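Local coordinates for berberine bridge enzyme-like 28 (Arabidopsis thaliana, PDB 5D79), which is a secreted, FAD-dependent oxidoreductase of the berberine bridge enzyme-like family and is involved in adaptation to salt stress, at residues T149-T152 and A153-Y157; P175-V179 and G180-S184; G349-L352 and G353-T356; L156-E159 and I160-T164. All coordinates share one frame; numbering follows the deposited sequence.

Contact 1: residues T149-T152 and A153-Y157. With FAD (flavin-adenine dinucleotide), chain E.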
loop_
_atom_site.group_PDB
_atom_site.type_symbol
_atom_site.label_atom_id
_atom_site.label_comp_id
_atom_site.label_asym_id
_atom_site.label_seq_id
_atom_site.Cartn_x
_atom_site.Cartn_y
_atom_site.Cartn_z
ATOM N N THR A 149 2.067 0.423 14.981
ATOM C CA THR A 149 2.433 0.439 13.565
ATOM C C THR A 149 3.286 -0.740 13.072
ATOM O O THR A 149 3.518 -0.878 11.867
ATOM C CB THR A 149 3.182 1.738 13.240
ATOM O OG1 THR A 149 4.166 1.973 14.254
ATOM C CG2 THR A 149 2.198 2.908 13.193
ATOM N N GLY A 150 3.754 -1.583 13.991
ATOM C CA GLY A 150 4.514 -2.760 13.613
ATOM C C GLY A 150 3.606 -3.900 13.197
ATOM O O GLY A 150 4.073 -4.923 12.691
ATOM N N ALA A 151 2.304 -3.711 13.405
ATOM C CA ALA A 151 1.308 -4.725 13.102
ATOM C C ALA A 151 1.069 -4.833 11.603
ATOM O O ALA A 151 1.257 -3.866 10.867
ATOM C CB ALA A 151 0.016 -4.416 13.821
ATOM N N THR A 152 0.669 -6.015 11.143
ATOM C CA THR A 152 0.293 -6.151 9.751
ATOM C C THR A 152 -1.203 -6.022 9.642
ATOM O O THR A 152 -1.912 -6.191 10.628
ATOM C CB THR A 152 0.706 -7.494 9.141
ATOM O OG1 THR A 152 -0.072 -8.543 9.733
ATOM C CG2 THR A 152 2.203 -7.756 9.323
ATOM N N ALA A 153 -1.669 -5.723 8.436
ATOM C CA ALA A 153 -3.086 -5.729 8.118
ATOM C C ALA A 153 -3.736 -7.087 8.455
ATOM O O ALA A 153 -4.847 -7.136 8.984
ATOM C CB ALA A 153 -3.287 -5.383 6.658
ATOM N N GLY A 154 -3.036 -8.179 8.162
ATOM C CA GLY A 154 -3.506 -9.500 8.529
ATOM C C GLY A 154 -3.719 -9.706 10.023
ATOM O O GLY A 154 -4.716 -10.302 10.439
ATOM N N GLU A 155 -2.790 -9.218 10.837
ATOM C CA GLU A 155 -2.916 -9.351 12.286
ATOM C C GLU A 155 -4.129 -8.554 12.768
ATOM O O GLU A 155 -4.898 -9.018 13.622
ATOM C CB GLU A 155 -1.631 -8.889 12.996
ATOM C CG GLU A 155 -0.442 -9.840 12.825
ATOM C CD GLU A 155 0.928 -9.183 13.071
ATOM O OE1 GLU A 155 0.999 -7.957 13.320
ATOM O OE2 GLU A 155 1.941 -9.913 13.001
ATOM N N LEU A 156 -4.300 -7.359 12.212
ATOM C CA LEU A 156 -5.430 -6.515 12.567
ATOM C C LEU A 156 -6.748 -7.203 12.201
ATOM O O LEU A 156 -7.680 -7.292 13.018
ATOM C CB LEU A 156 -5.326 -5.158 11.874
ATOM C CG LEU A 156 -6.573 -4.301 12.044
ATOM C CD1 LEU A 156 -6.756 -3.936 13.509
ATOM C CD2 LEU A 156 -6.483 -3.063 11.174
ATOM N N TYR A 157 -6.812 -7.687 10.965
ATOM C CA TYR A 157 -7.958 -8.439 10.491
ATOM C C TYR A 157 -8.302 -9.574 11.446
ATOM O O TYR A 157 -9.468 -9.776 11.806
ATOM C CB TYR A 157 -7.679 -8.998 9.099
ATOM C CG TYR A 157 -7.689 -7.955 8.024
ATOM C CD1 TYR A 157 -8.275 -6.719 8.241
ATOM C CD2 TYR A 157 -7.113 -8.200 6.780
ATOM C CE1 TYR A 157 -8.288 -5.753 7.242
ATOM C CE2 TYR A 157 -7.129 -7.242 5.775
ATOM C CZ TYR A 157 -7.720 -6.028 6.018
ATOM O OH TYR A 157 -7.745 -5.071 5.042
HETATM P PA FAD E . 7.315 -0.604 4.676
HETATM O O1A FAD E . 8.390 -0.874 3.654
HETATM O O2A FAD E . 7.680 -1.095 6.057
HETATM O O5B FAD E . 6.954 0.971 4.676
HETATM C C5B FAD E . 6.747 1.680 3.462
HETATM C C4B FAD E . 6.977 3.190 3.611
HETATM O O4B FAD E . 6.294 3.656 4.761
HETATM C C3B FAD E . 8.453 3.510 3.793
HETATM O O3B FAD E . 8.794 4.725 3.159
HETATM C C2B FAD E . 8.593 3.620 5.301
HETATM O O2B FAD E . 9.653 4.476 5.688
HETATM C C1B FAD E . 7.216 4.111 5.737
HETATM N N9A FAD E . 6.805 3.668 7.087
HETATM C C8A FAD E . 6.526 2.395 7.532
HETATM N N7A FAD E . 6.170 2.467 8.841
HETATM C C5A FAD E . 6.215 3.761 9.238
HETATM C C6A FAD E . 5.958 4.404 10.449
HETATM N N6A FAD E . 5.351 3.766 11.443
HETATM N N1A FAD E . 6.096 5.775 10.539
HETATM C C2A FAD E . 6.479 6.506 9.436
HETATM N N3A FAD E . 6.737 5.863 8.241
HETATM C C4A FAD E . 6.608 4.519 8.140
HETATM N N1 FAD E . -1.470 -1.231 -1.155
HETATM C C2 FAD E . -2.821 -0.986 -1.333
HETATM O O2 FAD E . -3.350 0.010 -0.827
HETATM N N3 FAD E . -3.584 -1.883 -2.071
HETATM C C4 FAD E . -3.018 -3.015 -2.635
HETATM O O4 FAD E . -3.746 -3.844 -3.183
HETATM C C4X FAD E . -1.661 -3.269 -2.434
HETATM N N5 FAD E . -1.084 -4.454 -2.865
HETATM C C5X FAD E . 0.168 -4.816 -2.390
HETATM C C6 FAD E . 0.675 -6.098 -2.594
HETATM C C7 FAD E . 1.941 -6.445 -2.116
HETATM C C7M FAD E . 2.482 -7.824 -2.353
HETATM C C8 FAD E . 2.691 -5.520 -1.387
HETATM C C8M FAD E . 4.064 -5.859 -0.883
HETATM C C9 FAD E . 2.186 -4.241 -1.185
HETATM C C9A FAD E . 0.951 -3.870 -1.727
HETATM N N10 FAD E . 0.458 -2.585 -1.559
HETATM C C10 FAD E . -0.903 -2.379 -1.663
HETATM C "C1'" FAD E . 1.376 -1.459 -1.193
HETATM C "C2'" FAD E . 1.521 -1.255 0.303
HETATM O "O2'" FAD E . 0.289 -0.813 0.830
HETATM C "C3'" FAD E . 2.623 -0.225 0.522
HETATM O "O3'" FAD E . 3.844 -0.781 0.085
HETATM C "C4'" FAD E . 2.789 0.135 1.978
HETATM O "O4'" FAD E . 3.389 1.398 2.089
HETATM C "C5'" FAD E . 3.731 -0.851 2.632
HETATM O "O5'" FAD E . 3.615 -0.728 4.030
HETATM P P FAD E . 4.597 -1.617 4.934
HETATM O O1P FAD E . 4.540 -1.150 6.364
HETATM O O2P FAD E . 4.253 -3.081 4.824
HETATM O O3P FAD E . 5.982 -1.343 4.153
#
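Thr152 and Glu155 form a capping box at the start of helix 153-163, in the FAD-binding domain of the PCMH type. Two bonds run between them in opposite directions. Glu155 N donates to Thr152 OG1 at 3.0 Å, with an N-H...O angle of 157°. Thr152 N donates to Glu155 OE1 at 2.9 Å and meets that oxygen from above the carboxylate plane, 58° out of it. The first helical turn closes with Leu156 N bonded to Thr152 O at 3.1 Å.

Thr152 OG1 sits between its own N and carbonyl carbon (chi1 69°), which turns it to Glu155 N. The Glu155 chain crosses the threonine side chain at about a right angle. Its CG lies 3.4 Å from Thr152 OG1, and the extended chain carries OE1 back over the cap. The other oxygen, OE2, makes a salt bridge to Arg358, which also bonds Gly150 O. With an alanine in place of Glu155, Thr152 N would probably be left without this acceptor and Arg358 without this carboxylate.

Packing is lighter. Glu155 OE1 lies 3.3 Å from Ala151 CA and 3.7 Å from Ala151 CB. Ala151, Glu155 and Leu156 all touch Ile136 on strand 136-139.

At the other end of the loop Thr149 belongs to the FAD pocket. Its OG1 bonds to Ile239 O, a carbonyl that also binds the cofactor. Thr149 approaches the amino group of the adenine, with CB 3.5 Å from FAD N6A.

Contact 2: residues P175-V179 and G180-S184. With FAD (flavin-adenine dinucleotide), chain E.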
loop_
_atom_site.group_PDB
_atom_site.type_symbol
_atom_site.label_atom_id
_atom_site.label_comp_id
_atom_site.label_asym_id
_atom_site.label_seq_id
_atom_site.Cartn_x
_atom_site.Cartn_y
_atom_site.Cartn_z
ATOM N N PRO A 175 -2.293 -9.755 3.498
ATOM C CA PRO A 175 -2.180 -9.807 4.961
ATOM C C PRO A 175 -0.813 -9.414 5.520
ATOM O O PRO A 175 -0.780 -8.976 6.667
ATOM C CB PRO A 175 -2.479 -11.278 5.290
ATOM C CG PRO A 175 -3.147 -11.826 4.093
ATOM C CD PRO A 175 -2.597 -11.072 2.919
ATOM N N THR A 176 0.278 -9.563 4.768
ATOM C CA THR A 176 1.608 -9.290 5.341
ATOM C C THR A 176 2.008 -7.803 5.210
ATOM O O THR A 176 3.095 -7.391 5.627
ATOM C CB THR A 176 2.738 -10.188 4.704
ATOM O OG1 THR A 176 2.810 -9.977 3.287
ATOM C CG2 THR A 176 2.516 -11.674 4.991
ATOM N N VAL A 177 1.127 -6.996 4.639
ATOM C CA VAL A 177 1.421 -5.587 4.504
ATOM C C VAL A 177 1.220 -4.888 5.850
ATOM O O VAL A 177 0.210 -5.090 6.527
ATOM C CB VAL A 177 0.546 -4.934 3.422
ATOM C CG1 VAL A 177 0.755 -3.429 3.408
ATOM C CG2 VAL A 177 0.868 -5.532 2.059
ATOM N N GLY A 178 2.195 -4.068 6.230
ATOM C CA GLY A 178 2.172 -3.407 7.517
ATOM C C GLY A 178 1.228 -2.234 7.538
ATOM O O GLY A 178 1.013 -1.584 6.516
ATOM N N VAL A 179 0.662 -1.949 8.705
ATOM C CA VAL A 179 -0.233 -0.810 8.822
ATOM C C VAL A 179 0.577 0.495 8.830
ATOM O O VAL A 179 0.067 1.557 8.470
ATOM C CB VAL A 179 -1.121 -0.911 10.088
ATOM C CG1 VAL A 179 -2.018 -2.143 10.013
ATOM C CG2 VAL A 179 -0.261 -0.942 11.333
ATOM N N GLY A 180 1.846 0.414 9.218
ATOM C CA GLY A 180 2.690 1.592 9.253
ATOM C C GLY A 180 2.808 2.270 7.902
ATOM O O GLY A 180 2.461 3.440 7.752
ATOM N N GLY A 181 3.312 1.542 6.917
ATOM C CA GLY A 181 3.465 2.089 5.586
ATOM C C GLY A 181 2.137 2.240 4.868
ATOM O O GLY A 181 1.888 3.274 4.236
ATOM N N GLN A 182 1.277 1.229 4.970
ATOM C CA GLN A 182 0.042 1.233 4.188
ATOM C C GLN A 182 -0.905 2.370 4.608
ATOM O O GLN A 182 -1.432 3.085 3.759
ATOM C CB GLN A 182 -0.680 -0.122 4.281
ATOM C CG GLN A 182 -1.949 -0.158 3.425
ATOM C CD GLN A 182 -2.713 -1.476 3.466
ATOM O OE1 GLN A 182 -3.756 -1.571 4.098
ATOM N NE2 GLN A 182 -2.219 -2.481 2.755
ATOM N N PHE A 183 -1.118 2.542 5.910
ATOM C CA PHE A 183 -2.079 3.539 6.372
ATOM C C PHE A 183 -1.522 4.944 6.147
ATOM O O PHE A 183 -2.272 5.854 5.825
ATOM C CB PHE A 183 -2.444 3.361 7.858
ATOM C CG PHE A 183 -3.219 2.098 8.173
ATOM C CD1 PHE A 183 -3.335 1.060 7.251
ATOM C CD2 PHE A 183 -3.838 1.954 9.408
ATOM C CE1 PHE A 183 -4.048 -0.107 7.559
ATOM C CE2 PHE A 183 -4.558 0.795 9.722
ATOM C CZ PHE A 183 -4.661 -0.236 8.792
ATOM N N SER A 184 -0.212 5.126 6.305
ATOM C CA SER A 184 0.381 6.453 6.108
ATOM C C SER A 184 0.413 6.862 4.625
ATOM O O SER A 184 0.661 8.024 4.310
ATOM C CB SER A 184 1.797 6.530 6.714
ATOM O OG SER A 184 2.777 5.832 5.952
HETATM P PA FAD E . 7.315 -0.604 4.676
HETATM O O1A FAD E . 8.390 -0.874 3.654
HETATM O O2A FAD E . 7.680 -1.095 6.057
HETATM O O5B FAD E . 6.954 0.971 4.676
HETATM C C5B FAD E . 6.747 1.680 3.462
HETATM C C4B FAD E . 6.977 3.190 3.611
HETATM O O4B FAD E . 6.294 3.656 4.761
HETATM C C3B FAD E . 8.453 3.510 3.793
HETATM O O3B FAD E . 8.794 4.725 3.159
HETATM C C2B FAD E . 8.593 3.620 5.301
HETATM O O2B FAD E . 9.653 4.476 5.688
HETATM C C1B FAD E . 7.216 4.111 5.737
HETATM N N9A FAD E . 6.805 3.668 7.087
HETATM C C8A FAD E . 6.526 2.395 7.532
HETATM N N7A FAD E . 6.170 2.467 8.841
HETATM C C5A FAD E . 6.215 3.761 9.238
HETATM C C6A FAD E . 5.958 4.404 10.449
HETATM N N6A FAD E . 5.351 3.766 11.443
HETATM N N1A FAD E . 6.096 5.775 10.539
HETATM C C2A FAD E . 6.479 6.506 9.436
HETATM N N3A FAD E . 6.737 5.863 8.241
HETATM C C4A FAD E . 6.608 4.519 8.140
HETATM N N1 FAD E . -1.470 -1.231 -1.155
HETATM C C2 FAD E . -2.821 -0.986 -1.333
HETATM O O2 FAD E . -3.350 0.010 -0.827
HETATM N N3 FAD E . -3.584 -1.883 -2.071
HETATM C C4 FAD E . -3.018 -3.015 -2.635
HETATM O O4 FAD E . -3.746 -3.844 -3.183
HETATM C C4X FAD E . -1.661 -3.269 -2.434
HETATM N N5 FAD E . -1.084 -4.454 -2.865
HETATM C C5X FAD E . 0.168 -4.816 -2.390
HETATM C C6 FAD E . 0.675 -6.098 -2.594
HETATM C C7 FAD E . 1.941 -6.445 -2.116
HETATM C C7M FAD E . 2.482 -7.824 -2.353
HETATM C C8 FAD E . 2.691 -5.520 -1.387
HETATM C C8M FAD E . 4.064 -5.859 -0.883
HETATM C C9 FAD E . 2.186 -4.241 -1.185
HETATM C C9A FAD E . 0.951 -3.870 -1.727
HETATM N N10 FAD E . 0.458 -2.585 -1.559
HETATM C C10 FAD E . -0.903 -2.379 -1.663
HETATM C "C1'" FAD E . 1.376 -1.459 -1.193
HETATM C "C2'" FAD E . 1.521 -1.255 0.303
HETATM O "O2'" FAD E . 0.289 -0.813 0.830
HETATM C "C3'" FAD E . 2.623 -0.225 0.522
HETATM O "O3'" FAD E . 3.844 -0.781 0.085
HETATM C "C4'" FAD E . 2.789 0.135 1.978
HETATM O "O4'" FAD E . 3.389 1.398 2.089
HETATM C "C5'" FAD E . 3.731 -0.851 2.632
HETATM O "O5'" FAD E . 3.615 -0.728 4.030
HETATM P P FAD E . 4.597 -1.617 4.934
HETATM O O1P FAD E . 4.540 -1.150 6.364
HETATM O O2P FAD E . 4.253 -3.081 4.824
HETATM O O3P FAD E . 5.982 -1.343 4.153
#
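Gly178 N and Gly181 N both donate to one phosphate of FAD. Gly178 N bonds FAD O2P at 2.7 Å, and Gly181 N bonds FAD O1P at 3.0 Å. Gly178 is the N-cap of helix 179-184, whose first turn therefore faces the pyrophosphate.

The backbone bonds of this turn are Gln182 N to Gly178 O at 3.2 Å and Phe183 N to Val179 O at 3.0 Å. Val179 O also accepts from Trp242 NE1. Among the side chains, Gln182 OE1 bonds to Gly172 N.

Packing lies on two sides. Val179 CB stands over the Phe183 ring in a CH-pi contact, 3.7 Å from the centroid and 7° off the normal. A leucine in place of Phe183 would probably lose the flat face under Val179 CB and open a gap beside Trp242 and Phe169. On the cofactor side Val177 CG2 packs 3.7 Å from FAD C9. With CG anti to N (chi1 -178°) and the chain extended, Gln182 brings its amide NE2 across Val177 CG1, at about a right angle.

A CB on Gly178, Gly180 or Gly181 would collide with FAD. The glycines thus let the backbone come close, and the helix start, with its partial positive charge, probably steadies the phosphate.

Contact 3: residues G349-L352 and G353-T356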
loop_
_atom_site.group_PDB
_atom_site.type_symbol
_atom_site.label_atom_id
_atom_site.label_comp_id
_atom_site.label_asym_id
_atom_site.label_seq_id
_atom_site.Cartn_x
_atom_site.Cartn_y
_atom_site.Cartn_z
ATOM N N GLY A 349 -12.480 -22.413 3.393
ATOM C CA GLY A 349 -12.645 -23.096 4.660
ATOM C C GLY A 349 -11.349 -23.242 5.443
ATOM O O GLY A 349 -11.278 -24.010 6.403
ATOM N N GLU A 350 -10.322 -22.503 5.034
ATOM C CA GLU A 350 -9.065 -22.437 5.777
ATOM C C GLU A 350 -9.259 -21.743 7.137
ATOM O O GLU A 350 -10.149 -20.902 7.288
ATOM C CB GLU A 350 -8.010 -21.695 4.946
ATOM C CG GLU A 350 -6.625 -21.611 5.570
ATOM C CD GLU A 350 -5.789 -22.838 5.299
ATOM O OE1 GLU A 350 -6.260 -23.957 5.591
ATOM O OE2 GLU A 350 -4.663 -22.681 4.776
ATOM N N SER A 351 -8.429 -22.096 8.116
ATOM C CA SER A 351 -8.478 -21.464 9.436
ATOM C C SER A 351 -8.058 -19.988 9.366
ATOM O O SER A 351 -7.142 -19.631 8.619
ATOM C CB SER A 351 -7.592 -22.231 10.441
ATOM O OG SER A 351 -6.200 -22.049 10.206
ATOM N N LEU A 352 -8.732 -19.137 10.145
ATOM C CA LEU A 352 -8.462 -17.698 10.145
ATOM C C LEU A 352 -7.034 -17.365 10.576
ATOM O O LEU A 352 -6.539 -16.272 10.319
ATOM C CB LEU A 352 -9.444 -16.975 11.060
ATOM C CG LEU A 352 -10.923 -17.091 10.710
ATOM C CD1 LEU A 352 -11.774 -16.332 11.735
ATOM C CD2 LEU A 352 -11.149 -16.581 9.297
ATOM N N GLY A 353 -6.382 -18.314 11.234
ATOM C CA GLY A 353 -5.039 -18.116 11.745
ATOM C C GLY A 353 -3.971 -17.801 10.720
ATOM O O GLY A 353 -2.927 -17.273 11.077
ATOM N N VAL A 354 -4.218 -18.107 9.450
ATOM C CA VAL A 354 -3.216 -17.855 8.416
ATOM C C VAL A 354 -3.032 -16.364 8.199
ATOM O O VAL A 354 -2.059 -15.925 7.584
ATOM C CB VAL A 354 -3.588 -18.513 7.087
ATOM C CG1 VAL A 354 -3.805 -20.000 7.292
ATOM C CG2 VAL A 354 -4.826 -17.867 6.494
ATOM N N LEU A 355 -3.973 -15.583 8.710
ATOM C CA LEU A 355 -3.906 -14.138 8.595
ATOM C C LEU A 355 -2.735 -13.586 9.379
ATOM O O LEU A 355 -2.210 -12.517 9.062
ATOM C CB LEU A 355 -5.205 -13.518 9.082
ATOM C CG LEU A 355 -6.367 -13.911 8.181
ATOM C CD1 LEU A 355 -7.610 -13.235 8.684
ATOM C CD2 LEU A 355 -6.085 -13.546 6.724
ATOM N N THR A 356 -2.324 -14.353 10.387
ATOM C CA THR A 356 -1.277 -13.973 11.326
ATOM C C THR A 356 0.134 -14.357 10.890
ATOM O O THR A 356 1.090 -14.007 11.570
ATOM C CB THR A 356 -1.526 -14.608 12.699
ATOM O OG1 THR A 356 -1.222 -15.999 12.641
ATOM C CG2 THR A 356 -2.975 -14.455 13.090
#
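Glu350 turns its CG anti to the backbone N (chi1 -177°) and then bends at chi2 (84°), which lays its chain against Val354. Val354 has CG1 anti to its carbonyl carbon and beside its own N, and that methyl meets the glutamate. Glu350 precedes a short 3-10 turn that includes Leu352 to Thr356, and Val354 lies within it. Glu350 CG is 3.7 Å from Val354 CG1, and the side chains meet at a slant. Glu350 OE2 comes to 3.8 Å from the same methyl, Val354 CG1, so one methyl packs against both the middle and the end of the glutamate.

The backbone bonds have the i to i+3 spacing of a 3-10 turn. Val354 N to Ser351 O is a weak bond of 3.4 Å. Leu355 N to Leu352 O is firmer at 3.1 Å, with the donor 41° above the carbonyl plane. The same carbonyl has Leu355 CG close by, at 3.2 Å from Leu352 O.

This turn lies in the loop between helix 336-343 and strand 363-372, near the surface and away from the FAD pocket. Leu352 and Leu355 pack on Leu341 of that helix and on Tyr158 of helix 153-163. The turn thus packs against both helices.

Two donors grip Gly353 O. It accepts from Thr356 N at 3.1 Å, and Thr356 OG1 donates to Gly353 O at 2.6 Å in the carbonyl plane.

Contact 4: residues L156-E159 and I160-T164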
loop_
_atom_site.group_PDB
_atom_site.type_symbol
_atom_site.label_atom_id
_atom_site.label_comp_id
_atom_site.label_asym_id
_atom_site.label_seq_id
_atom_site.Cartn_x
_atom_site.Cartn_y
_atom_site.Cartn_z
ATOM N N LEU A 156 -4.300 -7.359 12.212
ATOM C CA LEU A 156 -5.430 -6.515 12.567
ATOM C C LEU A 156 -6.748 -7.203 12.201
ATOM O O LEU A 156 -7.680 -7.292 13.018
ATOM C CB LEU A 156 -5.326 -5.158 11.874
ATOM C CG LEU A 156 -6.573 -4.301 12.044
ATOM C CD1 LEU A 156 -6.756 -3.936 13.509
ATOM C CD2 LEU A 156 -6.483 -3.063 11.174
ATOM N N TYR A 157 -6.812 -7.687 10.965
ATOM C CA TYR A 157 -7.958 -8.439 10.491
ATOM C C TYR A 157 -8.302 -9.574 11.446
ATOM O O TYR A 157 -9.468 -9.776 11.806
ATOM C CB TYR A 157 -7.679 -8.998 9.099
ATOM C CG TYR A 157 -7.689 -7.955 8.024
ATOM C CD1 TYR A 157 -8.275 -6.719 8.241
ATOM C CD2 TYR A 157 -7.113 -8.200 6.780
ATOM C CE1 TYR A 157 -8.288 -5.753 7.242
ATOM C CE2 TYR A 157 -7.129 -7.242 5.775
ATOM C CZ TYR A 157 -7.720 -6.028 6.018
ATOM O OH TYR A 157 -7.745 -5.071 5.042
ATOM N N TYR A 158 -7.271 -10.304 11.858
ATOM C CA TYR A 158 -7.440 -11.483 12.697
ATOM C C TYR A 158 -8.035 -11.110 14.039
ATOM O O TYR A 158 -8.901 -11.802 14.560
ATOM C CB TYR A 158 -6.102 -12.191 12.894
ATOM C CG TYR A 158 -6.192 -13.470 13.676
ATOM C CD1 TYR A 158 -6.784 -14.606 13.125
ATOM C CD2 TYR A 158 -5.670 -13.555 14.962
ATOM C CE1 TYR A 158 -6.855 -15.791 13.840
ATOM C CE2 TYR A 158 -5.735 -14.734 15.683
ATOM C CZ TYR A 158 -6.327 -15.847 15.120
ATOM O OH TYR A 158 -6.388 -17.014 15.846
ATOM N N GLU A 159 -7.568 -9.999 14.590
ATOM C CA GLU A 159 -8.000 -9.563 15.909
ATOM C C GLU A 159 -9.489 -9.185 15.879
ATOM O O GLU A 159 -10.277 -9.627 16.717
ATOM C CB GLU A 159 -7.105 -8.405 16.373
ATOM C CG GLU A 159 -7.300 -7.936 17.808
ATOM C CD GLU A 159 -7.129 -9.028 18.858
ATOM O OE1 GLU A 159 -6.271 -9.943 18.694
ATOM O OE2 GLU A 159 -7.876 -8.943 19.861
ATOM N N ILE A 160 -9.860 -8.388 14.884
ATOM C CA ILE A 160 -11.254 -8.075 14.603
ATOM C C ILE A 160 -12.103 -9.322 14.336
ATOM O O ILE A 160 -13.052 -9.602 15.064
ATOM C CB ILE A 160 -11.369 -7.161 13.388
ATOM C CG1 ILE A 160 -10.577 -5.874 13.613
ATOM C CG2 ILE A 160 -12.825 -6.873 13.102
ATOM C CD1 ILE A 160 -10.452 -5.011 12.378
ATOM N N GLY A 161 -11.750 -10.071 13.296
ATOM C CA GLY A 161 -12.573 -11.166 12.823
ATOM C C GLY A 161 -12.819 -12.283 13.814
ATOM O O GLY A 161 -13.888 -12.888 13.804
ATOM N N LYS A 162 -11.832 -12.562 14.665
ATOM C CA LYS A 162 -11.950 -13.589 15.711
ATOM C C LYS A 162 -12.837 -13.143 16.877
ATOM O O LYS A 162 -13.325 -13.979 17.634
ATOM C CB LYS A 162 -10.569 -13.963 16.252
ATOM C CG LYS A 162 -9.713 -14.731 15.288
ATOM C CD LYS A 162 -10.065 -16.195 15.325
ATOM C CE LYS A 162 -9.758 -16.795 16.693
ATOM N NZ LYS A 162 -10.080 -18.241 16.737
ATOM N N THR A 163 -13.032 -11.826 17.005
ATOM C CA THR A 163 -13.768 -11.207 18.115
ATOM C C THR A 163 -15.228 -10.918 17.789
ATOM O O THR A 163 -16.113 -11.145 18.606
ATOM C CB THR A 163 -13.119 -9.871 18.550
ATOM O OG1 THR A 163 -11.717 -10.055 18.791
ATOM C CG2 THR A 163 -13.793 -9.338 19.809
ATOM N N THR A 164 -15.465 -10.385 16.597
ATOM C CA THR A 164 -16.815 -10.060 16.160
ATOM C C THR A 164 -16.952 -10.274 14.676
ATOM O O THR A 164 -16.001 -10.071 13.936
ATOM C CB THR A 164 -17.194 -8.614 16.469
ATOM O OG1 THR A 164 -18.533 -8.377 16.015
ATOM C CG2 THR A 164 -16.243 -7.640 15.777
#
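Lys162 folds over the ring of Tyr158 one helical turn earlier, near the C-terminal end of helix 153-163. Its CB lies 3.2 Å from Tyr158 O, the carbonyl that accepts the backbone bond from Lys162 N. CG comes next and still lies close to that oxygen, with Lys162 CG 3.1 Å from Tyr158 O. It stands over one face of the ring, off-centre toward the rim. This is a CH-pi contact, with Lys162 CG 3.6 Å from the centroid of the Tyr158 ring and 19° off its normal. CD follows the ring toward its outer end, with Lys162 CD 3.6 Å from Tyr158 CE1. CE then reaches the phenol oxygen, with Lys162 CE 3.5 Å from Tyr158 OH. The ammonium group NZ ends farther off. Bends at chi2 (-83°) and chi3 (-64°) keep the methylenes along the ring, and the two side chains point the same way. The Tyr158 ring also touches Thr356.

The backbone follows the i to i+4 pattern of an alpha helix. Gly161 N bonds Tyr157 O at 2.7 Å. A CB on Gly161 would be tight against that same oxygen.

On another side of the helix Ile160 CD1 packs 4.0 Å from Leu156 CG. Ile160 also touches Leu138, and Leu156 touches Ile136, both on strand 136-139. This apolar side joins the helix to the sheet. Tyr157 faces helix 336-343 instead, and its OH bonds to Gly172 O.

In the last turn a side chain adds a bond. Thr163 OG1 donates to Glu159 O at 2.6 Å, nearly along the C=O axis.

How the contacts relate
Contacts 1 and 2 both touch FAD, and their centres are about 7 Å apart. The start of helix 153-163 is joined to the loop 175-178 by probable hydrogen bonds, Ala153 N to Val177 O and Gly154 N to Pro175 O, each 2.8 Å. The Val177 side chain is about 4 Å from that of His111, the residue of cofactor attachment, not attached in this structure. Contact 4 continues helix 153-163 from contact 1 and shares Leu156 and Tyr157 with it. The 3-10 turn of contact 3 packs on this helix, with Leu352 O 3.3 Å from Tyr158 CD1. The side chains of Tyr157 and Leu355 are about 9 Å and 14 Å from FAD.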